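Local coordinates for pacifastin-related serine protease inhibitor (Locusta migratoria, PDB 2VU8), which probably inhibits serine endopeptidases, this chain being one pacifastin-type inhibitor domain of a longer secreted protein, at residues B[6-11]-B[23-28]. Sequence-based numbering, arbitrary orientation.
Sequences QTKKQD and WGCTRK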
loop_
_atom_site.group_PDB
_atom_site.type_symbol
_atom_site.label_atom_id
_atom_site.label_comp_id
_atom_site.label_asym_id
_atom_site.label_seq_id
_atom_site.Cartn_x
_atom_site.Cartn_y
_atom_site.Cartn_z
ATOM N N GLN B 6 6.368 22.055 5.139
ATOM C CA GLN B 6 7.530 21.856 4.267
ATOM C C GLN B 6 7.461 20.519 3.529
ATOM O O GLN B 6 6.798 19.601 3.967
ATOM C CB GLN B 6 8.824 21.946 5.057
ATOM C CG GLN B 6 9.253 23.360 5.310
ATOM C CD GLN B 6 10.408 23.432 6.266
ATOM O OE1 GLN B 6 10.444 22.686 7.242
ATOM N NE2 GLN B 6 11.351 24.328 6.006
ATOM N N THR B 7 8.164 20.434 2.406
ATOM C CA THR B 7 8.257 19.204 1.620
ATOM C C THR B 7 9.718 18.845 1.324
ATOM O O THR B 7 10.590 19.719 1.301
ATOM C CB THR B 7 7.442 19.337 0.293
ATOM O OG1 THR B 7 7.817 20.520 -0.425
ATOM C CG2 THR B 7 5.990 19.554 0.578
ATOM N N LYS B 8 9.968 17.547 1.156
ATOM C CA LYS B 8 11.248 17.031 0.700
ATOM C C LYS B 8 11.068 15.690 0.004
ATOM O O LYS B 8 9.977 15.139 -0.053
ATOM C CB LYS B 8 12.258 16.912 1.858
ATOM C CG LYS B 8 12.080 15.704 2.783
ATOM C CD LYS B 8 13.270 15.552 3.716
ATOM C CE LYS B 8 13.125 14.394 4.694
ATOM N NZ LYS B 8 11.749 13.837 4.778
ATOM N N LYS B 9 12.159 15.191 -0.553
ATOM C CA LYS B 9 12.187 13.862 -1.141
ATOM C C LYS B 9 13.245 13.072 -0.401
ATOM O O LYS B 9 14.322 13.597 -0.148
ATOM C CB LYS B 9 12.556 13.962 -2.630
ATOM C CG LYS B 9 11.897 12.923 -3.543
ATOM C CD LYS B 9 10.495 13.297 -3.959
ATOM C CE LYS B 9 10.475 14.471 -4.938
ATOM N NZ LYS B 9 9.873 14.108 -6.251
ATOM N N GLN B 10 12.935 11.832 -0.018
ATOM C CA GLN B 10 13.981 10.863 0.322
ATOM C C GLN B 10 14.010 9.826 -0.798
ATOM O O GLN B 10 13.122 8.981 -0.916
ATOM C CB GLN B 10 13.813 10.247 1.728
ATOM C CG GLN B 10 12.580 9.393 2.002
ATOM C CD GLN B 10 12.531 8.829 3.438
ATOM O OE1 GLN B 10 11.728 7.939 3.729
ATOM N NE2 GLN B 10 13.367 9.357 4.323
ATOM N N ASP B 11 15.019 9.954 -1.649
ATOM C CA ASP B 11 15.127 9.183 -2.879
ATOM C C ASP B 11 13.902 9.434 -3.767
ATOM O O ASP B 11 13.690 10.570 -4.167
ATOM C CB ASP B 11 15.391 7.707 -2.565
ATOM C CG ASP B 11 16.614 7.520 -1.683
ATOM O OD1 ASP B 11 16.516 6.828 -0.639
ATOM O OD2 ASP B 11 17.711 8.049 -1.944
ATOM N N TRP B 23 8.078 14.096 9.596
ATOM C CA TRP B 23 7.967 13.766 8.173
ATOM C C TRP B 23 7.103 12.525 7.919
ATOM O O TRP B 23 7.430 11.430 8.379
ATOM C CB TRP B 23 9.350 13.475 7.587
ATOM C CG TRP B 23 10.261 14.648 7.470
ATOM C CD1 TRP B 23 11.378 14.893 8.225
ATOM C CD2 TRP B 23 10.176 15.724 6.529
ATOM N NE1 TRP B 23 11.982 16.055 7.819
ATOM C CE2 TRP B 23 11.269 16.584 6.775
ATOM C CE3 TRP B 23 9.286 16.054 5.499
ATOM C CZ2 TRP B 23 11.492 17.741 6.036
ATOM C CZ3 TRP B 23 9.503 17.201 4.773
ATOM C CH2 TRP B 23 10.602 18.030 5.037
ATOM N N GLY B 24 6.015 12.704 7.186
ATOM C CA GLY B 24 5.274 11.597 6.612
ATOM C C GLY B 24 5.738 11.327 5.190
ATOM O O GLY B 24 5.651 12.200 4.325
ATOM N N CYS B 25 6.205 10.114 4.936
ATOM C CA CYS B 25 6.767 9.764 3.643
ATOM C C CYS B 25 6.050 8.567 3.041
ATOM O O CYS B 25 5.639 7.659 3.764
ATOM C CB CYS B 25 8.242 9.425 3.799
ATOM S SG CYS B 25 9.302 10.722 4.474
ATOM N N THR B 26 5.913 8.570 1.716
ATOM C CA THR B 26 5.363 7.433 0.988
ATOM C C THR B 26 6.325 6.243 1.048
ATOM O O THR B 26 7.467 6.385 1.464
ATOM C CB THR B 26 5.019 7.802 -0.472
ATOM O OG1 THR B 26 6.166 8.363 -1.134
ATOM C CG2 THR B 26 3.966 8.887 -0.504
ATOM N N ARG B 27 5.831 5.079 0.632
ATOM C CA ARG B 27 6.486 3.791 0.907
ATOM C C ARG B 27 6.791 3.003 -0.367
ATOM O O ARG B 27 6.668 1.770 -0.400
ATOM C CB ARG B 27 5.622 2.969 1.882
ATOM C CG ARG B 27 5.502 3.634 3.224
ATOM C CD ARG B 27 4.711 2.927 4.280
ATOM N NE ARG B 27 5.180 3.353 5.596
ATOM C CZ ARG B 27 4.596 3.076 6.757
ATOM N NH1 ARG B 27 3.492 2.343 6.828
ATOM N NH2 ARG B 27 5.151 3.524 7.864
ATOM N N LYS B 28 7.210 3.716 -1.414
ATOM C CA LYS B 28 7.760 3.074 -2.608
ATOM C C LYS B 28 9.163 2.524 -2.323
ATOM O O LYS B 28 9.884 3.050 -1.463
ATOM C CB LYS B 28 7.865 4.064 -3.776
ATOM C CG LYS B 28 6.543 4.648 -4.271
ATOM C CD LYS B 28 6.776 5.675 -5.353
ATOM C CE LYS B 28 7.201 7.038 -4.795
ATOM N NZ LYS B 28 6.667 8.211 -5.570
#
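The side chain of K8 lies across one face of the W23 indole, and this pair is the tightly packed part of the contact. K8 CG rests 3.6 Å from W23 CH2 over the six-membered ring, and K8 CE sits nearly above the centre of the five-membered ring as a CH-pi contact. The terminal C-N bond is nearly eclipsed (chi4 -14°), which brings K8 NZ over the pyrrole in a cation-pi contact 3.2 Å from the ring centroid and 21° off its normal; the exact place of the amine is therefore less certain. At the far end of the indole, W23 CZ3 reaches the backbone of Q6, 3.7 Å from its O. An alanine in place of W23 would probably leave the K8 amine without its aromatic partner and the end of the lysine chain freer to turn. Packing is looser toward Q10, whose OE1 only grazes C25 SG at 3.8 Å, while the exposed Q6 turns its own OE1 to T3 N. Strands 7-10 and 23-26 flank 13-17 in the antiparallel pacifastin sheet; C15 on that middle strand is disulfide-bonded to C25 and touches both K8 and W23, and beyond C25 and T26 the sheet continues into a strand of another protein's chain, beside the predicted reactive bond R27-K28.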